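Local coordinates for protein arginase, mitochondrial (Medicago truncatula, PDB 6VSS) that hydrolyses L-arginine to urea and L-ornithine, and agmatine to urea and putrescine, with two manganese ions in each subunit of a homohexamer, at residues D271-S276 and R292-I297; V266-D271 and R333-K338; F183-D188 and H283-G288. One frame throughout, in Å; residues are numbered along the deposited sequence.

Contact 1: residues D271-S276 and R292-I297. With MN (manganese (II) ion), chain I.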
ATOM      1  N   ASP B 271       4.224  13.164  15.940  1.00 22.24           N
ATOM      2  CA  ASP B 271       5.596  12.851  15.433  1.00 23.15           C
ATOM      3  C   ASP B 271       6.572  12.684  16.585  1.00 22.35           C
ATOM      4  O   ASP B 271       7.640  12.168  16.246  1.00 23.67           O
ATOM      5  CB  ASP B 271       6.185  13.771  14.366  1.00 23.54           C
ATOM      6  CG  ASP B 271       6.595  15.157  14.804  1.00 23.73           C
ATOM      7  OD1 ASP B 271       6.757  15.429  15.973  1.00 26.33           O
ATOM      8  OD2 ASP B 271       6.668  15.964  13.938  1.00 27.10           O
ATOM      9  N   SER B 272       6.182  12.880  17.852  1.00 21.64           N
ATOM     10  CA  SER B 272       6.947  12.397  19.026  1.00 21.76           C
ATOM     11  C   SER B 272       7.157  10.882  18.935  1.00 21.76           C
ATOM     12  O   SER B 272       8.230  10.395  19.309  1.00 20.72           O
ATOM     13  CB  SER B 272       6.326  12.764  20.343  1.00 22.71           C
ATOM     14  OG  SER B 272       5.041  12.188  20.521  1.00 22.87           O
ATOM     15  N   LEU B 273       6.193  10.164  18.399  1.00 21.79           N
ATOM     16  CA  LEU B 273       6.266   8.685  18.329  1.00 22.88           C
ATOM     17  C   LEU B 273       7.131   8.269  17.161  1.00 23.87           C
ATOM     18  O   LEU B 273       7.194   9.000  16.134  1.00 24.02           O
ATOM     19  CB  LEU B 273       4.873   8.116  18.139  1.00 22.86           C
ATOM     20  CG  LEU B 273       3.946   8.263  19.336  1.00 23.39           C
ATOM     21  CD1 LEU B 273       2.497   8.052  18.918  1.00 23.37           C
ATOM     22  CD2 LEU B 273       4.336   7.276  20.410  1.00 23.57           C
ATOM     23  N   ASP B 274       7.800   7.129  17.326  1.00 25.13           N
ATOM     24  CA  ASP B 274       8.601   6.556  16.236  1.00 24.45           C
ATOM     25  C   ASP B 274       7.682   6.418  15.019  1.00 23.57           C
ATOM     26  O   ASP B 274       6.489   6.109  15.105  1.00 22.84           O
ATOM     27  CB  ASP B 274       9.203   5.224  16.618  1.00 25.67           C
ATOM     28  CG  ASP B 274      10.297   4.850  15.639  1.00 26.84           C
ATOM     29  OD1 ASP B 274      11.418   5.363  15.757  1.00 26.36           O
ATOM     30  OD2 ASP B 274      10.013   4.035  14.762  1.00 31.50           O
ATOM     31  N   PRO B 275       8.199   6.709  13.819  1.00 23.24           N
ATOM     32  CA  PRO B 275       7.412   6.523  12.603  1.00 23.48           C
ATOM     33  C   PRO B 275       6.977   5.061  12.362  1.00 23.20           C
ATOM     34  O   PRO B 275       6.086   4.911  11.660  1.00 23.92           O
ATOM     35  CB  PRO B 275       8.388   6.944  11.476  1.00 23.22           C
ATOM     36  CG  PRO B 275       9.361   7.846  12.133  1.00 23.50           C
ATOM     37  CD  PRO B 275       9.497   7.347  13.553  1.00 23.27           C
ATOM     38  N   SER B 276       7.554   4.048  12.995  1.00 23.08           N
ATOM     39  CA  SER B 276       7.072   2.645  12.886  1.00 23.87           C
ATOM     40  C   SER B 276       5.675   2.541  13.524  1.00 24.42           C
ATOM     41  O   SER B 276       4.947   1.560  13.236  1.00 24.83           O
ATOM     42  CB  SER B 276       8.004   1.708  13.575  1.00 23.69           C
ATOM     43  OG  SER B 276       8.163   2.087  14.954  1.00 23.94           O
ATOM     44  N   ARG B 292       3.621   3.444  24.612  1.00 29.20           N
ATOM     45  CA  ARG B 292       3.609   3.194  26.070  1.00 31.18           C
ATOM     46  C   ARG B 292       4.519   4.210  26.781  1.00 31.86           C
ATOM     47  O   ARG B 292       4.369   4.400  27.965  1.00 33.19           O
ATOM     48  CB  ARG B 292       3.958   1.699  26.147  1.00 32.75           C
ATOM     49  CG  ARG B 292       4.088   1.092  27.530  1.00 35.11           C
ATOM     50  CD  ARG B 292       2.804   0.766  28.264  1.00 35.05           C
ATOM     51  NE  ARG B 292       1.755   0.326  27.360  1.00 34.85           N
ATOM     52  CZ  ARG B 292       0.430   0.470  27.586  1.00 35.10           C
ATOM     53  NH1 ARG B 292      -0.008   1.073  28.678  1.00 33.96           N
ATOM     54  NH2 ARG B 292      -0.447   0.045  26.680  1.00 34.39           N
ATOM     55  N   ASP B 293       5.484   4.844  26.131  1.00 30.87           N
ATOM     56  CA  ASP B 293       6.295   5.869  26.851  1.00 30.64           C
ATOM     57  C   ASP B 293       5.413   7.091  27.137  1.00 29.13           C
ATOM     58  O   ASP B 293       5.400   7.602  28.255  1.00 28.19           O
ATOM     59  CB  ASP B 293       7.494   6.351  26.024  1.00 32.17           C
ATOM     60  CG  ASP B 293       8.634   5.372  25.871  1.00 32.28           C
ATOM     61  OD1 ASP B 293       9.096   4.870  26.879  1.00 33.67           O
ATOM     62  OD2 ASP B 293       9.075   5.179  24.743  1.00 32.31           O
ATOM     63  N   ILE B 294       4.650   7.543  26.156  1.00 27.43           N
ATOM     64  CA  ILE B 294       3.718   8.690  26.385  1.00 27.95           C
ATOM     65  C   ILE B 294       2.715   8.307  27.506  1.00 28.90           C
ATOM     66  O   ILE B 294       2.370   9.184  28.354  1.00 26.55           O
ATOM     67  CB  ILE B 294       3.009   9.085  25.078  1.00 27.45           C
ATOM     68  CG1 ILE B 294       4.040   9.431  23.992  1.00 27.86           C
ATOM     69  CG2 ILE B 294       2.047  10.239  25.319  1.00 28.10           C
ATOM     70  CD1 ILE B 294       3.477  10.095  22.789  1.00 27.91           C
ATOM     71  N   LEU B 295       2.221   7.059  27.518  1.00 29.51           N
ATOM     72  CA  LEU B 295       1.151   6.672  28.481  1.00 30.98           C
ATOM     73  C   LEU B 295       1.756   6.637  29.893  1.00 31.79           C
ATOM     74  O   LEU B 295       1.097   7.044  30.846  1.00 31.50           O
ATOM     75  CB  LEU B 295       0.550   5.306  28.108  1.00 31.09           C
ATOM     76  CG  LEU B 295      -0.263   5.271  26.823  1.00 31.56           C
ATOM     77  CD1 LEU B 295      -0.922   3.933  26.588  1.00 32.53           C
ATOM     78  CD2 LEU B 295      -1.315   6.344  26.813  1.00 32.27           C
ATOM     79  N   ASN B 296       2.966   6.114  30.033  1.00 32.56           N
ATOM     80  CA  ASN B 296       3.666   6.079  31.350  1.00 32.60           C
ATOM     81  C   ASN B 296       3.770   7.499  31.930  1.00 33.50           C
ATOM     82  O   ASN B 296       3.410   7.729  33.118  1.00 32.79           O
ATOM     83  CB  ASN B 296       5.037   5.448  31.216  1.00 32.36           C
ATOM     84  CG  ASN B 296       4.965   3.968  30.912  1.00 32.36           C
ATOM     85  OD1 ASN B 296       3.925   3.347  31.082  1.00 32.99           O
ATOM     86  ND2 ASN B 296       6.064   3.391  30.466  1.00 32.78           N
ATOM     87  N   ILE B 297       4.262   8.431  31.135  1.00 31.79           N
ATOM     88  CA  ILE B 297       4.439   9.832  31.596  1.00 33.65           C
ATOM     89  C   ILE B 297       3.066  10.428  31.944  1.00 33.77           C
ATOM     90  O   ILE B 297       2.920  11.135  32.976  1.00 33.02           O
ATOM     91  CB  ILE B 297       5.222  10.629  30.540  1.00 33.03           C
ATOM     92  CG1 ILE B 297       6.655  10.083  30.453  1.00 34.03           C
ATOM     93  CG2 ILE B 297       5.150  12.100  30.897  1.00 33.75           C
ATOM     94  CD1 ILE B 297       7.500  10.551  29.286  1.00 35.30           C
TER
HETATM   95 MN    MN I 401       6.876  17.635  15.408  1.00 29.23          MN
HETATM   96  O   HOH W   1       7.067  19.790  15.492  1.00 29.70           O

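Contact 2: residues V266-D271 and R333-K338. With MN (manganese (II) ion), chain I; MN (manganese (II) ion), chain J.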
ATOM      1  N   VAL B 266      -1.238  20.167  28.130  1.00 27.60           N
ATOM      2  CA  VAL B 266      -0.531  18.981  27.558  1.00 27.18           C
ATOM      3  C   VAL B 266      -0.643  18.990  26.037  1.00 26.19           C
ATOM      4  O   VAL B 266      -1.722  18.814  25.524  1.00 25.93           O
ATOM      5  CB  VAL B 266      -1.028  17.648  28.128  1.00 27.43           C
ATOM      6  CG1 VAL B 266      -0.229  16.497  27.520  1.00 26.73           C
ATOM      7  CG2 VAL B 266      -0.918  17.604  29.654  1.00 28.08           C
ATOM      8  N   SER B 267       0.459  19.216  25.340  1.00 25.83           N
ATOM      9  CA  SER B 267       0.503  19.302  23.864  1.00 25.00           C
ATOM     10  C   SER B 267       1.166  18.025  23.335  1.00 24.33           C
ATOM     11  O   SER B 267       2.359  17.775  23.651  1.00 24.14           O
ATOM     12  CB  SER B 267       1.238  20.523  23.465  1.00 25.30           C
ATOM     13  OG  SER B 267       1.386  20.571  22.047  1.00 26.56           O
ATOM     14  N   ILE B 268       0.446  17.205  22.613  1.00 23.59           N
ATOM     15  CA  ILE B 268       1.023  15.953  22.033  1.00 23.64           C
ATOM     16  C   ILE B 268       1.190  16.118  20.513  1.00 23.63           C
ATOM     17  O   ILE B 268       0.146  16.116  19.764  1.00 22.66           O
ATOM     18  CB  ILE B 268       0.176  14.736  22.411  1.00 24.18           C
ATOM     19  CG1 ILE B 268      -0.255  14.819  23.889  1.00 24.71           C
ATOM     20  CG2 ILE B 268       0.954  13.469  22.042  1.00 24.90           C
ATOM     21  CD1 ILE B 268      -0.933  13.610  24.460  1.00 24.76           C
ATOM     22  N   ASP B 269       2.445  16.234  20.047  1.00 23.51           N
ATOM     23  CA  ASP B 269       2.740  16.108  18.597  1.00 24.21           C
ATOM     24  C   ASP B 269       2.919  14.608  18.271  1.00 24.13           C
ATOM     25  O   ASP B 269       3.717  13.950  18.907  1.00 24.33           O
ATOM     26  CB  ASP B 269       3.884  17.041  18.227  1.00 25.48           C
ATOM     27  CG  ASP B 269       4.266  17.027  16.752  1.00 26.13           C
ATOM     28  OD1 ASP B 269       3.961  15.991  16.104  1.00 25.46           O
ATOM     29  OD2 ASP B 269       4.990  17.952  16.327  1.00 30.28           O
ATOM     30  N   VAL B 270       2.057  14.060  17.405  1.00 23.66           N
ATOM     31  CA  VAL B 270       2.051  12.615  17.013  1.00 23.60           C
ATOM     32  C   VAL B 270       3.455  12.225  16.514  1.00 22.88           C
ATOM     33  O   VAL B 270       3.814  11.057  16.702  1.00 22.36           O
ATOM     34  CB  VAL B 270       0.977  12.316  15.951  1.00 24.46           C
ATOM     35  CG1 VAL B 270       0.998  10.835  15.523  1.00 24.98           C
ATOM     36  CG2 VAL B 270      -0.406  12.686  16.460  1.00 24.43           C
ATOM     37  N   ASP B 271       4.224  13.164  15.940  1.00 22.24           N
ATOM     38  CA  ASP B 271       5.596  12.851  15.433  1.00 23.15           C
ATOM     39  C   ASP B 271       6.572  12.684  16.585  1.00 22.35           C
ATOM     40  O   ASP B 271       7.640  12.168  16.246  1.00 23.67           O
ATOM     41  CB  ASP B 271       6.185  13.771  14.366  1.00 23.54           C
ATOM     42  CG  ASP B 271       6.595  15.157  14.804  1.00 23.73           C
ATOM     43  OD1 ASP B 271       6.757  15.429  15.973  1.00 26.33           O
ATOM     44  OD2 ASP B 271       6.668  15.964  13.938  1.00 27.10           O
ATOM     45  N   ARG B 333      -8.003   9.805  23.850  1.00 26.13           N
ATOM     46  CA  ARG B 333      -8.792   9.089  24.886  1.00 27.61           C
ATOM     47  C   ARG B 333      -8.042   9.139  26.220  1.00 27.37           C
ATOM     48  O   ARG B 333      -8.649   9.431  27.239  1.00 28.28           O
ATOM     49  CB  ARG B 333      -9.081   7.649  24.469  1.00 28.60           C
ATOM     50  CG  ARG B 333     -10.210   7.553  23.453  1.00 29.97           C
ATOM     51  CD  ARG B 333     -10.107   6.329  22.552  1.00 32.15           C
ATOM     52  NE  ARG B 333     -10.157   5.104  23.335  1.00 34.39           N
ATOM     53  CZ  ARG B 333     -10.961   4.070  23.130  1.00 36.40           C
ATOM     54  NH1 ARG B 333     -11.857   4.085  22.162  1.00 38.52           N
ATOM     55  NH2 ARG B 333     -10.942   3.062  23.984  1.00 38.53           N
ATOM     56  N   GLU B 334      -6.746   8.922  26.221  1.00 26.88           N
ATOM     57  CA  GLU B 334      -6.016   8.838  27.476  1.00 27.34           C
ATOM     58  C   GLU B 334      -5.801  10.261  28.008  1.00 27.98           C
ATOM     59  O   GLU B 334      -5.821  10.432  29.214  1.00 27.27           O
ATOM     60  CB  GLU B 334      -4.789   8.012  27.201  1.00 28.32           C
ATOM     61  CG  GLU B 334      -5.123   6.596  26.761  1.00 29.90           C
ATOM     62  CD  GLU B 334      -5.785   5.735  27.831  1.00 31.26           C
ATOM     63  OE1 GLU B 334      -5.430   5.862  29.020  1.00 31.75           O
ATOM     64  OE2 GLU B 334      -6.675   4.971  27.468  1.00 33.49           O
ATOM     65  N   LEU B 335      -5.610  11.258  27.149  1.00 28.15           N
ATOM     66  CA  LEU B 335      -5.547  12.673  27.599  1.00 28.06           C
ATOM     67  C   LEU B 335      -6.880  13.063  28.230  1.00 28.91           C
ATOM     68  O   LEU B 335      -6.840  13.671  29.320  1.00 28.92           O
ATOM     69  CB  LEU B 335      -5.155  13.600  26.440  1.00 28.13           C
ATOM     70  CG  LEU B 335      -5.168  15.117  26.742  1.00 28.62           C
ATOM     71  CD1 LEU B 335      -4.446  15.437  28.025  1.00 29.08           C
ATOM     72  CD2 LEU B 335      -4.505  15.895  25.604  1.00 28.36           C
ATOM     73  N   ALA B 336      -8.024  12.778  27.572  1.00 28.96           N
ATOM     74  CA  ALA B 336      -9.374  13.042  28.125  1.00 28.64           C
ATOM     75  C   ALA B 336      -9.543  12.363  29.509  1.00 29.30           C
ATOM     76  O   ALA B 336     -10.040  13.017  30.418  1.00 27.33           O
ATOM     77  CB  ALA B 336     -10.471  12.639  27.173  1.00 27.93           C
ATOM     78  N   ALA B 337      -9.162  11.086  29.647  1.00 30.00           N
ATOM     79  CA  ALA B 337      -9.228  10.297  30.895  1.00 30.30           C
ATOM     80  C   ALA B 337      -8.504  11.044  32.023  1.00 32.36           C
ATOM     81  O   ALA B 337      -8.980  10.991  33.178  1.00 33.53           O
ATOM     82  CB  ALA B 337      -8.669   8.902  30.677  1.00 30.03           C
ATOM     83  N   LYS B 338      -7.364  11.668  31.748  1.00 33.38           N
ATOM     84  CA  LYS B 338      -6.635  12.467  32.750  1.00 35.31           C
ATOM     85  C   LYS B 338      -7.285  13.839  32.967  1.00 35.59           C
ATOM     86  O   LYS B 338      -7.243  14.351  34.100  1.00 35.39           O
ATOM     87  CB  LYS B 338      -5.180  12.648  32.307  1.00 37.70           C
ATOM     88  CG  LYS B 338      -4.331  11.396  32.483  1.00 41.61           C
ATOM     89  CD  LYS B 338      -4.035  11.076  33.944  1.00 42.18           C
ATOM     90  CE  LYS B 338      -3.031  12.032  34.554  1.00 43.73           C
ATOM     91  NZ  LYS B 338      -2.268  11.345  35.626  1.00 45.13           N
TER
HETATM   92 MN    MN I 401       6.876  17.635  15.408  1.00 29.23          MN
HETATM   93 MN    MN J 402       5.544  20.059  16.859  1.00 34.73          MN
HETATM   94  O   HOH W   1       7.067  19.790  15.492  1.00 29.70           O

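Contact 3: residues F183-D188 and H283-G288. With MN (manganese (II) ion), chain I; MN (manganese (II) ion), chain J.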
ATOM      1  N   PHE B 183       5.040  16.847  24.053  1.00 24.77           N
ATOM      2  CA  PHE B 183       5.624  15.684  23.334  1.00 25.41           C
ATOM      3  C   PHE B 183       5.872  16.080  21.886  1.00 25.69           C
ATOM      4  O   PHE B 183       4.963  16.516  21.206  1.00 24.82           O
ATOM      5  CB  PHE B 183       4.714  14.467  23.415  1.00 25.14           C
ATOM      6  CG  PHE B 183       4.487  13.970  24.819  1.00 25.16           C
ATOM      7  CD1 PHE B 183       3.404  14.420  25.565  1.00 25.64           C
ATOM      8  CD2 PHE B 183       5.269  12.965  25.364  1.00 25.74           C
ATOM      9  CE1 PHE B 183       3.142  13.933  26.839  1.00 24.59           C
ATOM     10  CE2 PHE B 183       5.027  12.499  26.660  1.00 25.54           C
ATOM     11  CZ  PHE B 183       3.981  13.004  27.391  1.00 25.42           C
ATOM     12  N   ASP B 184       7.095  15.893  21.429  1.00 25.84           N
ATOM     13  CA  ASP B 184       7.444  16.272  20.045  1.00 26.22           C
ATOM     14  C   ASP B 184       8.781  15.640  19.640  1.00 25.66           C
ATOM     15  O   ASP B 184       9.615  15.493  20.498  1.00 26.21           O
ATOM     16  CB  ASP B 184       7.469  17.789  19.990  1.00 25.99           C
ATOM     17  CG  ASP B 184       7.088  18.345  18.638  1.00 26.43           C
ATOM     18  OD1 ASP B 184       7.360  17.707  17.590  1.00 27.77           O
ATOM     19  OD2 ASP B 184       6.408  19.348  18.679  1.00 29.49           O
ATOM     20  N   ALA B 185       9.004  15.337  18.367  1.00 25.25           N
ATOM     21  CA  ALA B 185      10.366  15.135  17.813  1.00 25.43           C
ATOM     22  C   ALA B 185      11.132  16.469  17.765  1.00 26.61           C
ATOM     23  O   ALA B 185      12.409  16.430  17.786  1.00 25.82           O
ATOM     24  CB  ALA B 185      10.301  14.490  16.457  1.00 24.86           C
ATOM     25  N   HIS B 186      10.424  17.601  17.739  1.00 26.86           N
ATOM     26  CA  HIS B 186      10.955  18.918  17.305  1.00 28.14           C
ATOM     27  C   HIS B 186      10.660  19.917  18.397  1.00 28.08           C
ATOM     28  O   HIS B 186       9.578  19.918  18.947  1.00 26.25           O
ATOM     29  CB  HIS B 186      10.291  19.432  16.015  1.00 29.64           C
ATOM     30  CG  HIS B 186      10.228  18.422  14.925  1.00 29.37           C
ATOM     31  ND1 HIS B 186       9.071  17.655  14.651  1.00 30.52           N
ATOM     32  CD2 HIS B 186      11.197  18.025  14.059  1.00 30.26           C
ATOM     33  CE1 HIS B 186       9.405  16.805  13.664  1.00 29.59           C
ATOM     34  NE2 HIS B 186      10.685  17.024  13.266  1.00 29.38           N
ATOM     35  N   PRO B 187      11.630  20.733  18.843  1.00 29.62           N
ATOM     36  CA  PRO B 187      11.329  21.666  19.929  1.00 29.90           C
ATOM     37  C   PRO B 187      10.231  22.685  19.579  1.00 30.74           C
ATOM     38  O   PRO B 187       9.684  23.285  20.491  1.00 31.66           O
ATOM     39  CB  PRO B 187      12.680  22.343  20.225  1.00 30.56           C
ATOM     40  CG  PRO B 187      13.737  21.368  19.685  1.00 31.22           C
ATOM     41  CD  PRO B 187      13.068  20.678  18.501  1.00 30.79           C
ATOM     42  N   ASP B 188      10.030  22.985  18.301  1.00 30.94           N
ATOM     43  CA  ASP B 188       9.121  24.063  17.844  1.00 31.88           C
ATOM     44  C   ASP B 188       9.427  25.386  18.557  1.00 33.37           C
ATOM     45  O   ASP B 188       8.485  26.128  18.808  1.00 31.66           O
ATOM     46  CB  ASP B 188       7.668  23.678  18.064  1.00 33.21           C
ATOM     47  CG  ASP B 188       7.182  22.546  17.174  1.00 34.62           C
ATOM     48  OD1 ASP B 188       7.946  22.172  16.248  1.00 32.41           O
ATOM     49  OD2 ASP B 188       6.025  22.109  17.387  1.00 37.52           O
ATOM     50  N   HIS B 283       6.542  14.814   9.243  1.00 24.89           N
ATOM     51  CA  HIS B 283       8.005  14.803   9.474  1.00 25.70           C
ATOM     52  C   HIS B 283       8.368  13.473  10.102  1.00 25.01           C
ATOM     53  O   HIS B 283       8.395  13.412  11.298  1.00 25.68           O
ATOM     54  CB  HIS B 283       8.395  15.989  10.377  1.00 26.90           C
ATOM     55  CG  HIS B 283       8.040  17.276   9.743  1.00 29.23           C
ATOM     56  ND1 HIS B 283       8.895  17.915   8.862  1.00 32.14           N
ATOM     57  CD2 HIS B 283       6.898  17.999   9.772  1.00 32.22           C
ATOM     58  CE1 HIS B 283       8.310  19.014   8.403  1.00 34.19           C
ATOM     59  NE2 HIS B 283       7.071  19.087   8.935  1.00 34.05           N
ATOM     60  N   HIS B 284       8.675  12.458   9.324  1.00 25.70           N
ATOM     61  CA  HIS B 284       9.224  11.193   9.868  1.00 26.59           C
ATOM     62  C   HIS B 284      10.594  11.467  10.555  1.00 27.14           C
ATOM     63  O   HIS B 284      11.465  12.027   9.907  1.00 26.39           O
ATOM     64  CB  HIS B 284       9.317  10.145   8.781  1.00 26.55           C
ATOM     65  CG  HIS B 284       8.017   9.640   8.317  1.00 28.71           C
ATOM     66  ND1 HIS B 284       7.792   9.303   7.000  1.00 30.97           N
ATOM     67  CD2 HIS B 284       6.865   9.389   8.955  1.00 29.64           C
ATOM     68  CE1 HIS B 284       6.544   8.952   6.840  1.00 30.11           C
ATOM     69  NE2 HIS B 284       5.964   8.953   8.026  1.00 29.00           N
ATOM     70  N   GLU B 285      10.788  11.116  11.835  1.00 27.38           N
ATOM     71  CA  GLU B 285      12.118  11.262  12.506  1.00 27.08           C
ATOM     72  C   GLU B 285      12.434   9.948  13.208  1.00 24.97           C
ATOM     73  O   GLU B 285      11.988   9.735  14.324  1.00 24.20           O
ATOM     74  CB  GLU B 285      12.119  12.403  13.537  1.00 28.79           C
ATOM     75  CG  GLU B 285      11.742  13.755  12.972  1.00 30.84           C
ATOM     76  CD  GLU B 285      12.804  14.430  12.120  1.00 33.65           C
ATOM     77  OE1 GLU B 285      13.965  13.945  12.157  1.00 35.04           O
ATOM     78  OE2 GLU B 285      12.457  15.450  11.404  1.00 33.94           O
ATOM     79  N   PRO B 286      13.195   9.022  12.604  1.00 24.35           N
ATOM     80  CA  PRO B 286      13.422   7.724  13.249  1.00 24.77           C
ATOM     81  C   PRO B 286      14.100   7.858  14.612  1.00 25.04           C
ATOM     82  O   PRO B 286      14.798   8.841  14.883  1.00 27.27           O
ATOM     83  CB  PRO B 286      14.276   6.935  12.255  1.00 24.49           C
ATOM     84  CG  PRO B 286      13.905   7.586  10.911  1.00 24.71           C
ATOM     85  CD  PRO B 286      13.719   9.073  11.230  1.00 24.49           C
ATOM     86  N   GLY B 287      13.790   6.920  15.480  1.00 24.83           N
ATOM     87  CA  GLY B 287      14.327   6.877  16.855  1.00 24.88           C
ATOM     88  C   GLY B 287      13.434   7.569  17.872  1.00 24.74           C
ATOM     89  O   GLY B 287      14.013   8.136  18.816  1.00 25.15           O
ATOM     90  N   GLY B 288      12.098   7.413  17.767  1.00 23.90           N
ATOM     91  CA  GLY B 288      11.142   8.191  18.545  1.00 24.04           C
ATOM     92  C   GLY B 288      10.646   7.407  19.738  1.00 24.18           C
ATOM     93  O   GLY B 288      11.105   6.283  19.951  1.00 24.73           O
TER
HETATM   94 MN    MN I 401       6.876  17.635  15.408  1.00 29.23          MN
HETATM   95 MN    MN J 402       5.544  20.059  16.859  1.00 34.73          MN
HETATM   96  O   HOH W   1       7.067  19.790  15.492  1.00 29.70           O

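Contact 1: residues D271-S276 and R292-I297
Ile294, on helix 291-300, reaches out to Ser272 and Leu273 in the loop that leaves strand 264-269, so the contact joins a helix flanking the parallel sheet of the arginase fold to the metal-binding loop at a strand's C-terminal end. The Ile294 side chain can be followed outward. CB points at the loop. CG1, anti to the carbonyl carbon (chi1 -57°), approaches CD2 of Leu273 at 4.2 Å. CD1 then meets two neighbours, 3.5 Å from Ser272 OG and 3.8 Å from Leu273 CD2. The Leu273 and Ile294 side chains cross at about a right angle, and Leu331 of helix 323-339 packs on both. No hydrogen bond spans the two segments; the Ser272 hydroxyl is instead hydrogen-bonded to Asp269 O, leaving a methyl contact to Ile294. One residue before Ser272, Asp271 chelates a manganese ion through both oxygens, OD1 at 2.3 Å and OD2 at 2.2 Å. Farther along, Asp274 begins an Asx turn, its OD2 accepting Ser276 N at 3.0 Å; Ser276 OG also donates to OD2, at 2.7 Å, the two arriving from opposite faces of the carboxylate plane.

Contact 2: residues V266-D271 and R333-K338
Asp269 OD2 is gripped by two metal ions at once, the manganese of chain I at 2.1 Å and that of chain J at 2.2 Å, and so bridges the binuclear site at the end of strand 264-269. The other oxygen of the same carboxylate, OD1, accepts the backbone N-H of Asp271 at 2.8 Å (153° at the hydrogen), from the anti side and 31° out of the carboxylate plane. This Asx turn ties the rotation of the bridging group to the backbone. Asp269 and Asp271 together form the DxD pattern that follows the strand.

The contact with helix 323-339 lies farther back along the strand and is made by apolar side chains, with one methyl also against a backbone carbonyl. Leu335 carries the helix side: with CG anti to the backbone N (chi1 175°), its two methyls reach the strand. CD1 lies 4.1 Å from Val266 CB, while CD2 is 4.0 Å from Val266 O and 4.4 Å from Ile268 CD1. Val266 and Ile268 both point to the helix, whereas Ser267 between them points away, its OG hydrogen-bonded to NE2 of the metal ligand His160 and to Asp309 OD1. The chemistry is thus divided: loose van der Waals contacts seat the strand on its helix, and the metal-bound carboxylates of Asp269 and Asp271 are kept away from that interface.

Contact 3: residues F183-D188 and H283-G288
His186 brings CE1 of its imidazole to 3.5 Å from His283 CB, with the two ring planes inclined at 75° in an oblique pair. One edge of the His186 ring faces Glu285: NE2 donates to OE2 at 3.0 Å, nearly straight at 166°. The acceptor lies almost in the imidazole plane, but the donor comes in from above the carboxylate, whose own plane is turned 81° from the ring. With CG of Glu285 anti to its carbonyl carbon, CG comes 3.8 Å from Ala185 CB and passes beside NE2 on the face where that methyl lies, toward the rim; the bend at chi2 then turns the carboxylate to NE2.

The ring's other nitrogen, ND1, binds the manganese of chain I at 2.3 Å, so Glu285 is in the second shell and helps to hold the ring's orientation. With a leucine in place of Glu285, the NE2 proton of His186 would probably lose its acceptor and the ring would be freer to turn about its metal bond. Beyond the contact, His283 ND1 is hydrogen-bonded to Ser96 O of a neighbouring subunit.

Asp184 spans the two ions, OD1 to chain I at 2.2 Å and OD2 to chain J at 2.1 Å. Water 1 binds both metals and donates to Asp188 OD1 at 2.6 Å. Carboxylates, histidine and a bridging water combined in this way are the binuclear manganese cluster of the arginase family.

Contact 3 and the loop of contact 1 lie at the C-terminal ends of two adjacent parallel strands, 178-183 and 264-269; contact 2 reaches back along strand 264-269. Centres lie about 11 Å apart for contacts 1 and 2, 10 Å for contacts 1 and 3, and 16 Å for contacts 2 and 3. In chain order the segments run 183-188, 266-271, 271-276, 283-288, 292-297 and 333-338. Contact 1 is therefore nested inside the loop closed by contact 2, and contact 3 crosses both. Asp271 is common to contacts 1 and 2, and a probable hydrogen bond, Phe183 O to Asp269 N at 2.8 Å, joins the strands. Helix 291-300 packs on the loop after strand 264-269 and helix 323-339 on the strand itself, while the loops after both strands supply manganese ligands.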